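Local coordinates for copper homeostasis protein CutC (Streptococcus agalactiae, PDB 2BDQ), which probably takes part in copper homeostasis and is thought to bind copper ions, as a probably cytoplasmic TIM-barrel protein of the CutC family, at residues M60-P63 with N67-Y70; N101-T106 with K132-K137. All coordinates share one frame; numbering follows the deposited sequence.

Contact 1: M60-P63 with N67-Y70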
HETATM    1  N   MSE A  60       2.063  -2.779 -10.185  1.00 16.36           N
HETATM    2  CA  MSE A  60       1.440  -3.928  -9.542  1.00 17.75           C
HETATM    3  C   MSE A  60      -0.065  -3.744  -9.392  1.00 17.05           C
HETATM    4  O   MSE A  60      -0.539  -2.717  -8.903  1.00 16.28           O
HETATM    5  CB  MSE A  60       2.052  -4.166  -8.154  1.00 22.17           C
HETATM    6  CG  MSE A  60       2.877  -5.436  -8.047  1.00 30.14           C
HETATM    7 SE   MSE A  60       1.737  -7.006  -8.059  1.00 35.92          SE
HETATM    8  CE  MSE A  60       2.676  -8.071  -6.746  1.00 36.37           C
ATOM      9  N   ILE A  61      -0.811  -4.751  -9.827  1.00 16.04           N
ATOM     10  CA  ILE A  61      -2.259  -4.733  -9.722  1.00 14.84           C
ATOM     11  C   ILE A  61      -2.637  -5.910  -8.822  1.00 15.65           C
ATOM     12  O   ILE A  61      -2.801  -7.040  -9.290  1.00 14.47           O
ATOM     13  CB  ILE A  61      -2.948  -4.920 -11.096  1.00 15.26           C
ATOM     14  CG1 ILE A  61      -2.471  -3.851 -12.082  1.00 12.49           C
ATOM     15  CG2 ILE A  61      -4.463  -4.880 -10.919  1.00 13.40           C
ATOM     16  CD1 ILE A  61      -2.880  -2.432 -11.717  1.00 13.01           C
ATOM     17  N   ARG A  62      -2.752  -5.635  -7.526  1.00 14.92           N
ATOM     18  CA  ARG A  62      -3.112  -6.637  -6.529  1.00 14.36           C
ATOM     19  C   ARG A  62      -3.830  -5.879  -5.414  1.00 14.29           C
ATOM     20  O   ARG A  62      -3.230  -5.054  -4.734  1.00 13.32           O
ATOM     21  CB  ARG A  62      -1.847  -7.316  -6.008  1.00 13.78           C
ATOM     22  CG  ARG A  62      -2.081  -8.521  -5.118  1.00 13.34           C
ATOM     23  CD  ARG A  62      -0.741  -9.156  -4.790  1.00 13.14           C
ATOM     24  NE  ARG A  62      -0.847 -10.299  -3.895  1.00 10.65           N
ATOM     25  CZ  ARG A  62       0.122 -10.684  -3.072  1.00 10.78           C
ATOM     26  NH1 ARG A  62       1.265 -10.011  -3.036  1.00 11.03           N
ATOM     27  NH2 ARG A  62      -0.053 -11.733  -2.282  1.00 11.36           N
ATOM     28  N   PRO A  63      -5.129  -6.163  -5.212  1.00 14.18           N
ATOM     29  CA  PRO A  63      -6.015  -5.547  -4.214  1.00 15.29           C
ATOM     30  C   PRO A  63      -5.685  -5.806  -2.744  1.00 15.83           C
ATOM     31  O   PRO A  63      -6.221  -5.140  -1.861  1.00 16.80           O
ATOM     32  CB  PRO A  63      -7.380  -6.101  -4.598  1.00 15.05           C
ATOM     33  CG  PRO A  63      -7.025  -7.503  -4.968  1.00 12.74           C
ATOM     34  CD  PRO A  63      -5.793  -7.319  -5.835  1.00 12.44           C
ATOM     35  N   ASN A  67      -4.040 -14.856  -0.818  1.00 20.12           N
ATOM     36  CA  ASN A  67      -4.512 -15.551  -2.020  1.00 21.27           C
ATOM     37  C   ASN A  67      -4.515 -14.761  -3.309  1.00 19.15           C
ATOM     38  O   ASN A  67      -4.403 -13.546  -3.311  1.00 17.30           O
ATOM     39  CB  ASN A  67      -5.962 -16.014  -1.830  1.00 24.03           C
ATOM     40  CG  ASN A  67      -6.066 -17.397  -1.267  1.00 29.60           C
ATOM     41  OD1 ASN A  67      -7.170 -17.880  -0.998  1.00 31.33           O
ATOM     42  ND2 ASN A  67      -4.926 -18.058  -1.088  1.00 32.96           N
ATOM     43  N   PHE A  68      -4.703 -15.502  -4.400  1.00 17.89           N
ATOM     44  CA  PHE A  68      -4.818 -14.944  -5.732  1.00 17.63           C
ATOM     45  C   PHE A  68      -6.211 -15.340  -6.238  1.00 17.57           C
ATOM     46  O   PHE A  68      -6.487 -15.312  -7.436  1.00 18.29           O
ATOM     47  CB  PHE A  68      -3.717 -15.491  -6.656  1.00 17.22           C
ATOM     48  CG  PHE A  68      -2.327 -15.134  -6.211  1.00 15.56           C
ATOM     49  CD1 PHE A  68      -1.921 -13.800  -6.157  1.00 14.70           C
ATOM     50  CD2 PHE A  68      -1.444 -16.125  -5.776  1.00 14.36           C
ATOM     51  CE1 PHE A  68      -0.658 -13.456  -5.667  1.00 15.71           C
ATOM     52  CE2 PHE A  68      -0.182 -15.790  -5.285  1.00 13.58           C
ATOM     53  CZ  PHE A  68       0.214 -14.456  -5.226  1.00 14.57           C
ATOM     54  N   VAL A  69      -7.086 -15.719  -5.308  1.00 16.21           N
ATOM     55  CA  VAL A  69      -8.455 -16.097  -5.652  1.00 15.91           C
ATOM     56  C   VAL A  69      -9.289 -14.906  -5.213  1.00 15.84           C
ATOM     57  O   VAL A  69      -9.656 -14.793  -4.040  1.00 15.88           O
ATOM     58  CB  VAL A  69      -8.923 -17.356  -4.880  1.00 15.44           C
ATOM     59  CG1 VAL A  69     -10.255 -17.842  -5.435  1.00 13.14           C
ATOM     60  CG2 VAL A  69      -7.878 -18.446  -4.978  1.00 15.90           C
ATOM     61  N   TYR A  70      -9.582 -14.016  -6.155  1.00 16.60           N
ATOM     62  CA  TYR A  70     -10.322 -12.803  -5.847  1.00 16.60           C
ATOM     63  C   TYR A  70     -11.826 -12.870  -6.033  1.00 17.11           C
ATOM     64  O   TYR A  70     -12.326 -13.497  -6.967  1.00 16.10           O
ATOM     65  CB  TYR A  70      -9.772 -11.636  -6.677  1.00 17.48           C
ATOM     66  CG  TYR A  70      -8.279 -11.443  -6.563  1.00 18.22           C
ATOM     67  CD1 TYR A  70      -7.433 -11.743  -7.633  1.00 18.15           C
ATOM     68  CD2 TYR A  70      -7.708 -10.972  -5.383  1.00 17.33           C
ATOM     69  CE1 TYR A  70      -6.046 -11.579  -7.523  1.00 19.50           C
ATOM     70  CE2 TYR A  70      -6.334 -10.804  -5.260  1.00 18.89           C
ATOM     71  CZ  TYR A  70      -5.505 -11.109  -6.324  1.00 20.13           C
ATOM     72  OH  TYR A  70      -4.144 -10.960  -6.164  1.00 19.31           O
TER
HETATM   73  O   HOH W   1      -2.755  -9.891  -8.640  1.00 13.60           O
HETATM   74  O   HOH W   2      -3.345 -11.287  -3.797  1.00 17.76           O
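R62 and P63 touch F68 and Y70 within one beta-alpha loop. The backbone of 60-63 leaves barrel strand 56-60 here, and 67-70 is the later part of the same loop, ahead of helix 72-87. I61 reaches Y70 through a single water: water 1 donates to I61 O at 2.9 Å and to the Y70 hydroxyl. R62 comes next and carries the polar side of the contact. Its CG stands anti to the backbone N (chi1 -171°), and the chain runs extended to NE, across the end of the Y70 side chain at about a right angle. R62 CG lies 3.4 Å from Y70 OH. The guanidinium then passes the F68 ring, with CE1 of F68 over one of its faces and 3.6 Å from R62 NE. The two planes are 33° apart. In the plane of the guanidinium, at its edge, water 2 accepts from R62 NE. The same water donates to N67 O and accepts from Y70 OH, though both bonds are modelled short and their lengths are doubtful. The terminal nitrogens turn elsewhere: NH2 donates to G66 O and NH1 to G35 O. P63 adds the apolar part. Its CG packs obliquely on the Y70 ring, 3.4 Å from CE2. M78 of helix 72-87 touches both P63 and Y70. On one face of the Y70 ring, offset toward the rim, lies F68 C. The two segments are therefore joined by water and van der Waals contact, with the arginine held at all three nitrogens and its positive charge probably stabilised by loop carbonyls and water.

Contact 2: N101-T106 with K132-K137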
ATOM      1  N   ASN A 101      -8.521 -24.143  -7.327  1.00 27.05           N
ATOM      2  CA  ASN A 101      -7.713 -25.330  -7.604  1.00 26.95           C
ATOM      3  C   ASN A 101      -6.318 -24.976  -8.125  1.00 25.01           C
ATOM      4  O   ASN A 101      -5.644 -25.800  -8.743  1.00 25.36           O
ATOM      5  CB  ASN A 101      -8.446 -26.255  -8.585  1.00 29.07           C
ATOM      6  CG  ASN A 101      -9.159 -25.495  -9.683  1.00 34.76           C
ATOM      7  OD1 ASN A 101      -8.609 -25.274 -10.767  1.00 35.72           O
ATOM      8  ND2 ASN A 101     -10.398 -25.079  -9.405  1.00 37.28           N
ATOM      9  N   ASN A 102      -5.895 -23.742  -7.862  1.00 23.02           N
ATOM     10  CA  ASN A 102      -4.569 -23.270  -8.249  1.00 21.67           C
ATOM     11  C   ASN A 102      -4.265 -23.266  -9.735  1.00 22.24           C
ATOM     12  O   ASN A 102      -3.130 -23.521 -10.148  1.00 23.08           O
ATOM     13  CB  ASN A 102      -3.512 -24.098  -7.527  1.00 20.24           C
ATOM     14  CG  ASN A 102      -3.599 -23.957  -6.034  1.00 19.89           C
ATOM     15  OD1 ASN A 102      -3.302 -24.893  -5.293  1.00 23.31           O
ATOM     16  ND2 ASN A 102      -3.995 -22.780  -5.576  1.00 16.90           N
ATOM     17  N   HIS A 103      -5.276 -22.985 -10.541  1.00 23.18           N
ATOM     18  CA  HIS A 103      -5.097 -22.916 -11.983  1.00 24.40           C
ATOM     19  C   HIS A 103      -5.367 -21.490 -12.408  1.00 24.26           C
ATOM     20  O   HIS A 103      -5.973 -20.717 -11.663  1.00 23.93           O
ATOM     21  CB  HIS A 103      -6.056 -23.879 -12.680  1.00 26.24           C
ATOM     22  CG  HIS A 103      -5.624 -25.309 -12.598  1.00 28.73           C
ATOM     23  ND1 HIS A 103      -6.515 -26.356 -12.519  1.00 30.76           N
ATOM     24  CD2 HIS A 103      -4.388 -25.863 -12.570  1.00 29.85           C
ATOM     25  CE1 HIS A 103      -5.847 -27.495 -12.439  1.00 31.99           C
ATOM     26  NE2 HIS A 103      -4.555 -27.223 -12.467  1.00 29.94           N
ATOM     27  N   ILE A 104      -4.910 -21.130 -13.597  1.00 23.49           N
ATOM     28  CA  ILE A 104      -5.129 -19.782 -14.080  1.00 23.94           C
ATOM     29  C   ILE A 104      -6.610 -19.518 -14.290  1.00 23.42           C
ATOM     30  O   ILE A 104      -7.281 -20.249 -15.012  1.00 23.26           O
ATOM     31  CB  ILE A 104      -4.382 -19.539 -15.401  1.00 25.15           C
ATOM     32  CG1 ILE A 104      -2.876 -19.588 -15.150  1.00 25.87           C
ATOM     33  CG2 ILE A 104      -4.788 -18.195 -15.989  1.00 26.43           C
ATOM     34  CD1 ILE A 104      -2.049 -19.300 -16.361  1.00 26.27           C
ATOM     35  N   ASP A 105      -7.119 -18.471 -13.647  1.00 22.87           N
ATOM     36  CA  ASP A 105      -8.522 -18.118 -13.782  1.00 21.96           C
ATOM     37  C   ASP A 105      -8.681 -17.279 -15.046  1.00 22.71           C
ATOM     38  O   ASP A 105      -8.685 -16.046 -14.989  1.00 22.60           O
ATOM     39  CB  ASP A 105      -8.997 -17.323 -12.561  1.00 22.97           C
ATOM     40  CG  ASP A 105     -10.506 -17.123 -12.546  1.00 23.36           C
ATOM     41  OD1 ASP A 105     -11.115 -17.162 -13.635  1.00 22.59           O
ATOM     42  OD2 ASP A 105     -11.080 -16.919 -11.454  1.00 22.66           O
ATOM     43  N   THR A 106      -8.802 -17.960 -16.184  1.00 21.76           N
ATOM     44  CA  THR A 106      -8.945 -17.309 -17.484  1.00 23.29           C
ATOM     45  C   THR A 106     -10.153 -16.384 -17.580  1.00 23.11           C
ATOM     46  O   THR A 106     -10.049 -15.288 -18.115  1.00 24.02           O
ATOM     47  CB  THR A 106      -9.049 -18.355 -18.627  1.00 23.91           C
ATOM     48  OG1 THR A 106      -7.889 -19.198 -18.620  1.00 27.08           O
ATOM     49  CG2 THR A 106      -9.144 -17.660 -19.979  1.00 25.96           C
ATOM     50  N   LYS A 132       3.107 -28.016 -10.823  1.00 27.33           N
ATOM     51  CA  LYS A 132       4.169 -28.181 -11.813  1.00 32.12           C
ATOM     52  C   LYS A 132       3.763 -28.941 -13.072  1.00 33.28           C
ATOM     53  O   LYS A 132       4.360 -28.748 -14.132  1.00 34.98           O
ATOM     54  CB  LYS A 132       5.402 -28.853 -11.176  1.00 32.23           C
ATOM     55  CG  LYS A 132       5.926 -28.150  -9.909  1.00 37.04           C
ATOM     56  CD  LYS A 132       6.153 -26.640 -10.122  1.00 37.76           C
ATOM     57  CE  LYS A 132       6.365 -25.880  -8.796  1.00 38.84           C
ATOM     58  NZ  LYS A 132       6.490 -24.386  -8.967  1.00 35.87           N
ATOM     59  N   SER A 133       2.751 -29.796 -12.968  1.00 34.17           N
ATOM     60  CA  SER A 133       2.310 -30.553 -14.131  1.00 35.15           C
ATOM     61  C   SER A 133       1.472 -29.692 -15.071  1.00 35.35           C
ATOM     62  O   SER A 133       1.518 -29.885 -16.284  1.00 35.88           O
ATOM     63  CB  SER A 133       1.508 -31.786 -13.701  1.00 36.15           C
ATOM     64  OG  SER A 133       0.303 -31.421 -13.049  1.00 37.22           O
ATOM     65  N   ASP A 134       0.723 -28.738 -14.515  1.00 34.24           N
ATOM     66  CA  ASP A 134      -0.128 -27.846 -15.312  1.00 32.56           C
ATOM     67  C   ASP A 134       0.581 -26.535 -15.647  1.00 30.81           C
ATOM     68  O   ASP A 134      -0.022 -25.605 -16.178  1.00 29.71           O
ATOM     69  CB  ASP A 134      -1.420 -27.519 -14.557  1.00 35.24           C
ATOM     70  CG  ASP A 134      -2.164 -28.757 -14.101  1.00 38.26           C
ATOM     71  OD1 ASP A 134      -1.650 -29.463 -13.208  1.00 41.35           O
ATOM     72  OD2 ASP A 134      -3.262 -29.029 -14.636  1.00 40.65           O
ATOM     73  N   GLN A 135       1.868 -26.481 -15.335  1.00 28.97           N
ATOM     74  CA  GLN A 135       2.699 -25.306 -15.565  1.00 28.09           C
ATOM     75  C   GLN A 135       2.787 -24.923 -17.044  1.00 26.58           C
ATOM     76  O   GLN A 135       2.532 -23.776 -17.422  1.00 24.53           O
ATOM     77  CB  GLN A 135       4.108 -25.593 -15.057  1.00 29.72           C
ATOM     78  CG  GLN A 135       4.829 -24.420 -14.464  1.00 32.53           C
ATOM     79  CD  GLN A 135       4.601 -24.312 -12.978  1.00 32.73           C
ATOM     80  OE1 GLN A 135       5.547 -24.199 -12.205  1.00 30.57           O
ATOM     81  NE2 GLN A 135       3.340 -24.346 -12.566  1.00 34.80           N
ATOM     82  N   LYS A 136       3.173 -25.888 -17.872  1.00 24.84           N
ATOM     83  CA  LYS A 136       3.334 -25.654 -19.300  1.00 24.69           C
ATOM     84  C   LYS A 136       2.056 -25.217 -20.008  1.00 23.58           C
ATOM     85  O   LYS A 136       2.097 -24.364 -20.896  1.00 22.94           O
ATOM     86  CB  LYS A 136       3.930 -26.899 -19.963  1.00 25.52           C
ATOM     87  CG  LYS A 136       5.408 -27.067 -19.659  1.00 27.30           C
ATOM     88  CD  LYS A 136       5.956 -28.398 -20.134  1.00 29.06           C
ATOM     89  CE  LYS A 136       7.437 -28.505 -19.815  1.00 28.67           C
ATOM     90  NZ  LYS A 136       7.939 -29.891 -20.014  1.00 32.66           N
ATOM     91  N   LYS A 137       0.924 -25.791 -19.617  1.00 23.15           N
ATOM     92  CA  LYS A 137      -0.355 -25.426 -20.216  1.00 24.35           C
ATOM     93  C   LYS A 137      -0.668 -23.980 -19.855  1.00 23.53           C
ATOM     94  O   LYS A 137      -1.161 -23.207 -20.682  1.00 23.89           O
ATOM     95  CB  LYS A 137      -1.468 -26.332 -19.690  1.00 26.73           C
ATOM     96  CG  LYS A 137      -1.320 -27.790 -20.098  1.00 33.19           C
ATOM     97  CD  LYS A 137      -1.525 -28.725 -18.906  1.00 34.38           C
ATOM     98  CE  LYS A 137      -0.283 -29.575 -18.685  1.00 34.81           C
ATOM     99  NZ  LYS A 137       0.953 -28.730 -18.608  1.00 33.49           N
TER
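H103 and D134 meet at the rim of the TIM barrel. H103 lies in the beta-alpha loop between strand 92-95 and helix 106-116. D134 is the N-cap residue of helix 135-144, the next helix of the barrel. Only these two side chains touch across the segments, and they bury little surface. The close part is small. NE2 of H103 is 3.1 Å from OD2 of D134 and 3.3 Å from D134 CG. The carboxylate approaches the ring obliquely, with the two planes 43° apart. CB of D134 points toward the other segment and also lies alongside the ring, 3.9 Å from H103 CD2. Behind the histidine, N101 O sits above the centre of one ring face. ND1 of H103 makes a weak hydrogen bond to N101 OD1, which T99 OG1 also bonds. The ring is thus approached at both nitrogens. Denser packing lies just inward. I104 is buried and rests on S138, Q141 and L142 of helix 135-144, beyond the short segment 132-137.

The outer side is looser. S133 and K137 are exposed, and their polar groups bond within their own segment. S133 OG donates to D134 OD1 from above the carboxylate plane, 42° out of it. D134 makes no capping bond with its side chain; its two carboxylate oxygens face S133 and H103 instead. K137 curls back over the first turn of the helix. Its NZ donates to S133 O at 2.7 Å, in the carbonyl plane and on a lone pair, with a C=O...N angle of 142°.

Contacts 1 and 2 follow one another along the chain, and both involve loops that leave barrel strands. Their centres are 16 Å apart. Their nearest atoms come within about 6 Å without touching. The centre of contact 1 lies about 12 Å from the centre of the chain, that of contact 2 about 17 Å. In contact 1, R62 and P63 are buried and F68 and Y70 partly exposed; in contact 2, H103 and D134 are both partly exposed. F68 of contact 1 packs on L98, in the loop that also contains 101-106, and its ring meets that of H124, just after strand 121-123. Neither contact holds a metal ion among its atoms.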